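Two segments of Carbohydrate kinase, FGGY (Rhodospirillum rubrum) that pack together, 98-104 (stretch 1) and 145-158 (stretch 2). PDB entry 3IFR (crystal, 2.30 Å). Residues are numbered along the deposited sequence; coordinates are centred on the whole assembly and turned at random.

Stretch 1 (98-104) VLRPSIQ
Stretch 2 145-158: WIERHEPAVFGAIA

Stretch 1 is largely extended, with Ser102 and Ile103 in a short strand, whereas stretch 2 consists of two helical segments, 145-149 and 151-155, joined at Glu150. The contact buries 356 Å² in total, and its register is set by Leu99 and Val153, whose CA atoms lie 6.3 Å apart. Leu99 departs from the extended course, with phi/psi of -77/-42; Arg100 is then almost fully stretched at -157/171, and Pro101 to Gln104 keep phi between -61 and -95 and psi between 117 and 166.

The polar centre of the contact is a two-pronged salt bridge between Arg100 and Glu150. Arg100 NE donates to Glu150 OE2 at 2.8 Å with an N-H...O angle of 173°, and Arg100 NH1 donates to Glu150 OE1 at 3.0 Å with an angle of 169°. Both bonds are nearly linear because the carboxylate meets the edge of the guanidinium close to its plane. Arg100 reaches it with chi1 p (70°), chi2 t (178°), chi3 m (-41°) and chi4 at -67°; Glu150 answers with chi1 m (-64°), chi2 t (175°) and chi3 at -168°. The remaining nitrogen turns back to its own stretch, Arg100 NH2 donating to Pro101 O at 2.9 Å.

Glu150 sits at the junction of the two helical segments. Glu150 N bonds to Ile146 O at 2.6 Å, closing the first segment, and its phi/psi of -138/64 breaks the helix. It is also the N-cap residue of the second segment, where Phe154 N bonds to Glu150 O at 2.9 Å and Gly155 N to Pro151 O at 2.9 Å.

Apolar contacts extend the interface. Leu99, with chi1 m (-70°) and chi2 t (156°), packs along the second segment and the residues following it: its CB lies 3.9 Å from Val153 CG1, its CD2 3.8 Å from Ala156 CB, and its CD1 4.1 Å from Ile157 CG1. Val153 is in the t rotamer (178°), which also brings its CG1 to 4.2 Å from Arg100 CD. In the first segment, Ile146 CD1 lies 4.0 Å from Ile103 CD1 and 4.2 Å from Arg100 CD. Both isoleucines are m at chi1 (-80° for Ile146, -51° for Ile103) and t at chi2 (168° each), so their ends meet. The aliphatic part of Arg100 thus joins the apolar packing while its charged end binds Glu150.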

ATOM      1  N   VAL A  98      -4.226  22.777 -12.434  1.00 20.67           N
ATOM      2  CA  VAL A  98      -4.588  22.330 -11.091  1.00 22.37           C
ATOM      3  C   VAL A  98      -5.540  23.307 -10.336  1.00 22.34           C
ATOM      4  O   VAL A  98      -5.242  24.467 -10.146  1.00 19.58           O
ATOM      5  CB  VAL A  98      -3.293  22.049 -10.272  1.00 23.53           C
ATOM      6  CG1 VAL A  98      -3.600  21.653  -8.808  1.00 23.00           C
ATOM      7  CG2 VAL A  98      -2.509  20.995 -10.949  1.00 19.64           C
ATOM      8  N   LEU A  99      -6.690  22.820  -9.893  1.00 22.31           N
ATOM      9  CA  LEU A  99      -7.636  23.693  -9.191  1.00 18.64           C
ATOM     10  C   LEU A  99      -7.237  23.988  -7.739  1.00 20.89           C
ATOM     11  O   LEU A  99      -7.313  25.116  -7.289  1.00 22.30           O
ATOM     12  CB  LEU A  99      -9.048  23.121  -9.295  1.00 18.22           C
ATOM     13  CG  LEU A  99      -9.594  23.220 -10.732  1.00 20.01           C
ATOM     14  CD1 LEU A  99     -10.671  22.203 -11.052  1.00 20.48           C
ATOM     15  CD2 LEU A  99     -10.075  24.608 -11.070  1.00 17.13           C
ATOM     16  N   ARG A 100      -6.771  22.997  -7.003  1.00 20.89           N
ATOM     17  CA  ARG A 100      -6.461  23.210  -5.595  1.00 19.59           C
ATOM     18  C   ARG A 100      -5.457  22.138  -5.259  1.00 21.34           C
ATOM     19  O   ARG A 100      -5.217  21.250  -6.056  1.00 20.27           O
ATOM     20  CB  ARG A 100      -7.703  22.979  -4.735  1.00 19.64           C
ATOM     21  CG  ARG A 100      -8.093  21.494  -4.705  1.00 20.23           C
ATOM     22  CD  ARG A 100      -9.313  21.148  -3.826  1.00 19.72           C
ATOM     23  NE  ARG A 100      -9.365  21.850  -2.549  1.00 20.62           N
ATOM     24  CZ  ARG A 100      -8.519  21.688  -1.531  1.00 22.15           C
ATOM     25  NH1 ARG A 100      -8.715  22.368  -0.405  1.00 22.71           N
ATOM     26  NH2 ARG A 100      -7.483  20.856  -1.612  1.00 22.61           N
ATOM     27  N   PRO A 101      -4.861  22.216  -4.075  1.00 22.11           N
ATOM     28  CA  PRO A 101      -3.855  21.208  -3.734  1.00 20.01           C
ATOM     29  C   PRO A 101      -4.475  19.812  -3.741  1.00 23.17           C
ATOM     30  O   PRO A 101      -5.685  19.673  -3.510  1.00 21.63           O
ATOM     31  CB  PRO A 101      -3.419  21.613  -2.327  1.00 19.71           C
ATOM     32  CG  PRO A 101      -3.728  23.121  -2.266  1.00 21.77           C
ATOM     33  CD  PRO A 101      -4.962  23.302  -3.079  1.00 20.46           C
ATOM     34  N   SER A 102      -3.659  18.805  -4.056  1.00 20.59           N
ATOM     35  CA  SER A 102      -4.083  17.419  -4.021  1.00 21.35           C
ATOM     36  C   SER A 102      -4.440  17.008  -2.603  1.00 20.56           C
ATOM     37  O   SER A 102      -3.689  17.284  -1.660  1.00 20.81           O
ATOM     38  CB  SER A 102      -2.967  16.515  -4.534  1.00 20.06           C
ATOM     39  OG  SER A 102      -3.174  15.164  -4.161  1.00 18.82           O
ATOM     40  N   ILE A 103      -5.563  16.312  -2.472  1.00 20.19           N
ATOM     41  CA  ILE A 103      -5.963  15.713  -1.196  1.00 21.79           C
ATOM     42  C   ILE A 103      -5.484  14.256  -1.186  1.00 21.21           C
ATOM     43  O   ILE A 103      -5.909  13.448  -2.022  1.00 18.90           O
ATOM     44  CB  ILE A 103      -7.511  15.805  -0.955  1.00 20.41           C
ATOM     45  CG1 ILE A 103      -8.009  17.253  -1.159  1.00 21.44           C
ATOM     46  CG2 ILE A 103      -7.857  15.327   0.427  1.00 20.28           C
ATOM     47  CD1 ILE A 103      -9.565  17.429  -1.236  1.00 20.56           C
ATOM     48  N   GLN A 104      -4.581  13.947  -0.244  1.00 22.68           N
ATOM     49  CA  GLN A 104      -3.982  12.615  -0.077  1.00 22.09           C
ATOM     50  C   GLN A 104      -4.927  11.529   0.512  1.00 24.34           C
ATOM     51  O   GLN A 104      -5.978  11.855   1.055  1.00 22.84           O
ATOM     52  CB  GLN A 104      -2.733  12.755   0.782  1.00 20.27           C
ATOM     53  CG  GLN A 104      -1.853  13.843   0.267  1.00 21.11           C
ATOM     54  CD  GLN A 104      -1.418  13.592  -1.196  1.00 23.38           C
ATOM     55  OE1 GLN A 104      -1.718  14.370  -2.075  1.00 23.92           O
ATOM     56  NE2 GLN A 104      -0.737  12.500  -1.435  1.00 21.29           N
ATOM     57  N   TRP A 145     -17.303  16.326  -0.516  1.00 21.16           N
ATOM     58  CA  TRP A 145     -16.835  17.367   0.409  1.00 22.09           C
ATOM     59  C   TRP A 145     -16.528  18.665  -0.358  1.00 23.22           C
ATOM     60  O   TRP A 145     -16.986  19.745  -0.012  1.00 24.91           O
ATOM     61  CB  TRP A 145     -15.588  16.903   1.154  1.00 21.69           C
ATOM     62  CG  TRP A 145     -15.071  17.907   2.121  1.00 20.87           C
ATOM     63  CD1 TRP A 145     -15.305  17.944   3.467  1.00 21.49           C
ATOM     64  CD2 TRP A 145     -14.217  19.027   1.828  1.00 18.97           C
ATOM     65  NE1 TRP A 145     -14.667  19.030   4.023  1.00 21.73           N
ATOM     66  CE2 TRP A 145     -13.985  19.702   3.042  1.00 20.05           C
ATOM     67  CE3 TRP A 145     -13.613  19.507   0.665  1.00 17.15           C
ATOM     68  CZ2 TRP A 145     -13.181  20.850   3.120  1.00 21.59           C
ATOM     69  CZ3 TRP A 145     -12.817  20.644   0.740  1.00 19.13           C
ATOM     70  CH2 TRP A 145     -12.621  21.311   1.953  1.00 19.91           C
ATOM     71  N   ILE A 146     -15.741  18.539  -1.407  1.00 19.86           N
ATOM     72  CA  ILE A 146     -15.440  19.646  -2.266  1.00 21.87           C
ATOM     73  C   ILE A 146     -16.695  20.373  -2.798  1.00 24.03           C
ATOM     74  O   ILE A 146     -16.753  21.610  -2.795  1.00 21.29           O
ATOM     75  CB  ILE A 146     -14.580  19.158  -3.445  1.00 22.43           C
ATOM     76  CG1 ILE A 146     -13.131  19.025  -3.012  1.00 21.76           C
ATOM     77  CG2 ILE A 146     -14.658  20.115  -4.613  1.00 23.12           C
ATOM     78  CD1 ILE A 146     -12.343  18.295  -4.045  1.00 27.86           C
ATOM     79  N   GLU A 147     -17.674  19.620  -3.295  1.00 23.47           N
ATOM     80  CA  GLU A 147     -18.913  20.225  -3.785  1.00 22.52           C
ATOM     81  C   GLU A 147     -19.560  21.080  -2.712  1.00 22.48           C
ATOM     82  O   GLU A 147     -20.122  22.136  -3.001  1.00 22.93           O
ATOM     83  CB  GLU A 147     -19.916  19.147  -4.134  1.00 25.01           C
ATOM     84  CG  GLU A 147     -21.341  19.641  -4.211  1.00 22.97           C
ATOM     85  CD  GLU A 147     -22.250  18.587  -4.799  1.00 25.37           C
ATOM     86  OE1 GLU A 147     -22.672  18.793  -5.931  1.00 34.27           O
ATOM     87  OE2 GLU A 147     -22.510  17.538  -4.168  1.00 26.54           O
ATOM     88  N   ARG A 148     -19.521  20.620  -1.473  1.00 20.11           N
ATOM     89  CA  ARG A 148     -20.196  21.372  -0.446  1.00 22.62           C
ATOM     90  C   ARG A 148     -19.320  22.482   0.146  1.00 23.95           C
ATOM     91  O   ARG A 148     -19.841  23.498   0.574  1.00 23.91           O
ATOM     92  CB  ARG A 148     -20.805  20.460   0.652  1.00 22.89           C
ATOM     93  CG  ARG A 148     -20.078  20.473   1.964  1.00 26.61           C
ATOM     94  CD  ARG A 148     -20.997  20.433   3.188  1.00 26.94           C
ATOM     95  NE  ARG A 148     -22.270  19.739   2.978  1.00 31.51           N
ATOM     96  CZ  ARG A 148     -22.446  18.416   2.973  1.00 31.69           C
ATOM     97  NH1 ARG A 148     -21.420  17.588   3.159  1.00 31.02           N
ATOM     98  NH2 ARG A 148     -23.660  17.920   2.767  1.00 32.19           N
ATOM     99  N   HIS A 149     -18.005  22.291   0.185  1.00 20.82           N
ATOM    100  CA  HIS A 149     -17.136  23.279   0.807  1.00 23.43           C
ATOM    101  C   HIS A 149     -16.511  24.239  -0.179  1.00 22.89           C
ATOM    102  O   HIS A 149     -16.151  25.344   0.191  1.00 23.53           O
ATOM    103  CB  HIS A 149     -16.023  22.619   1.645  1.00 22.69           C
ATOM    104  CG  HIS A 149     -16.520  22.051   2.935  1.00 24.24           C
ATOM    105  ND1 HIS A 149     -17.309  20.916   2.987  1.00 22.85           N
ATOM    106  CD2 HIS A 149     -16.385  22.476   4.202  1.00 21.62           C
ATOM    107  CE1 HIS A 149     -17.625  20.674   4.238  1.00 23.40           C
ATOM    108  NE2 HIS A 149     -17.085  21.604   4.996  1.00 24.79           N
ATOM    109  N   GLU A 150     -16.329  23.806  -1.415  1.00 21.08           N
ATOM    110  CA  GLU A 150     -15.659  24.650  -2.394  1.00 21.28           C
ATOM    111  C   GLU A 150     -16.408  24.546  -3.723  1.00 21.46           C
ATOM    112  O   GLU A 150     -15.862  24.035  -4.705  1.00 22.07           O
ATOM    113  CB  GLU A 150     -14.177  24.255  -2.529  1.00 19.85           C
ATOM    114  CG  GLU A 150     -13.368  24.492  -1.238  1.00 21.26           C
ATOM    115  CD  GLU A 150     -11.928  24.000  -1.307  1.00 24.33           C
ATOM    116  OE1 GLU A 150     -11.250  23.930  -0.253  1.00 24.14           O
ATOM    117  OE2 GLU A 150     -11.452  23.684  -2.416  1.00 27.11           O
ATOM    118  N   PRO A 151     -17.677  25.001  -3.741  1.00 19.19           N
ATOM    119  CA  PRO A 151     -18.513  24.789  -4.935  1.00 19.99           C
ATOM    120  C   PRO A 151     -17.832  25.369  -6.162  1.00 19.10           C
ATOM    121  O   PRO A 151     -18.038  24.891  -7.250  1.00 18.65           O
ATOM    122  CB  PRO A 151     -19.804  25.562  -4.654  1.00 19.22           C
ATOM    123  CG  PRO A 151     -19.592  26.303  -3.370  1.00 23.28           C
ATOM    124  CD  PRO A 151     -18.270  25.931  -2.766  1.00 22.91           C
ATOM    125  N   ALA A 152     -17.040  26.415  -5.998  1.00 21.94           N
ATOM    126  CA  ALA A 152     -16.404  27.032  -7.173  1.00 22.43           C
ATOM    127  C   ALA A 152     -15.327  26.113  -7.751  1.00 22.34           C
ATOM    128  O   ALA A 152     -15.215  25.957  -8.977  1.00 23.17           O
ATOM    129  CB  ALA A 152     -15.829  28.412  -6.845  1.00 18.96           C
ATOM    130  N   VAL A 153     -14.536  25.496  -6.879  1.00 20.89           N
ATOM    131  CA  VAL A 153     -13.640  24.456  -7.364  1.00 20.00           C
ATOM    132  C   VAL A 153     -14.462  23.395  -8.067  1.00 21.16           C
ATOM    133  O   VAL A 153     -14.187  23.036  -9.217  1.00 21.11           O
ATOM    134  CB  VAL A 153     -12.820  23.837  -6.235  1.00 19.06           C
ATOM    135  CG1 VAL A 153     -11.930  22.717  -6.772  1.00 17.33           C
ATOM    136  CG2 VAL A 153     -11.938  24.946  -5.621  1.00 21.02           C
ATOM    137  N   PHE A 154     -15.510  22.937  -7.391  1.00 20.91           N
ATOM    138  CA  PHE A 154     -16.308  21.838  -7.897  1.00 21.42           C
ATOM    139  C   PHE A 154     -16.873  22.087  -9.288  1.00 22.47           C
ATOM    140  O   PHE A 154     -16.881  21.180 -10.141  1.00 20.94           O
ATOM    141  CB  PHE A 154     -17.439  21.486  -6.939  1.00 21.76           C
ATOM    142  CG  PHE A 154     -18.100  20.184  -7.254  1.00 22.70           C
ATOM    143  CD1 PHE A 154     -17.514  18.976  -6.867  1.00 24.23           C
ATOM    144  CD2 PHE A 154     -19.301  20.151  -7.933  1.00 23.53           C
ATOM    145  CE1 PHE A 154     -18.118  17.762  -7.146  1.00 20.39           C
ATOM    146  CE2 PHE A 154     -19.918  18.946  -8.218  1.00 25.03           C
ATOM    147  CZ  PHE A 154     -19.308  17.727  -7.831  1.00 21.96           C
ATOM    148  N   GLY A 155     -17.354  23.299  -9.521  1.00 20.40           N
ATOM    149  CA  GLY A 155     -18.016  23.582 -10.787  1.00 22.18           C
ATOM    150  C   GLY A 155     -17.014  23.681 -11.933  1.00 19.72           C
ATOM    151  O   GLY A 155     -17.353  23.499 -13.107  1.00 17.17           O
ATOM    152  N   ALA A 156     -15.763  23.973 -11.590  1.00 17.76           N
ATOM    153  CA  ALA A 156     -14.728  24.063 -12.621  1.00 19.28           C
ATOM    154  C   ALA A 156     -14.062  22.734 -13.012  1.00 22.04           C
ATOM    155  O   ALA A 156     -13.159  22.753 -13.827  1.00 22.36           O
ATOM    156  CB  ALA A 156     -13.669  25.020 -12.196  1.00 19.75           C
ATOM    157  N   ILE A 157     -14.480  21.606 -12.423  1.00 21.41           N
ATOM    158  CA  ILE A 157     -13.786  20.329 -12.615  1.00 20.99           C
ATOM    159  C   ILE A 157     -14.067  19.708 -13.969  1.00 22.54           C
ATOM    160  O   ILE A 157     -15.197  19.314 -14.273  1.00 21.67           O
ATOM    161  CB  ILE A 157     -14.160  19.264 -11.552  1.00 23.71           C
ATOM    162  CG1 ILE A 157     -13.749  19.695 -10.132  1.00 23.17           C
ATOM    163  CG2 ILE A 157     -13.484  17.942 -11.866  1.00 21.30           C
ATOM    164  CD1 ILE A 157     -14.349  18.862  -9.067  1.00 17.02           C
ATOM    165  N   ALA A 158     -13.003  19.603 -14.759  1.00 25.20           N
ATOM    166  CA  ALA A 158     -13.008  18.952 -16.070  1.00 21.85           C
ATOM    167  C   ALA A 158     -12.377  17.564 -15.985  1.00 20.84           C
ATOM    168  O   ALA A 158     -12.756  16.643 -16.722  1.00 22.66           O
ATOM    169  CB  ALA A 158     -12.242  19.812 -17.065  1.00 20.95           C
TER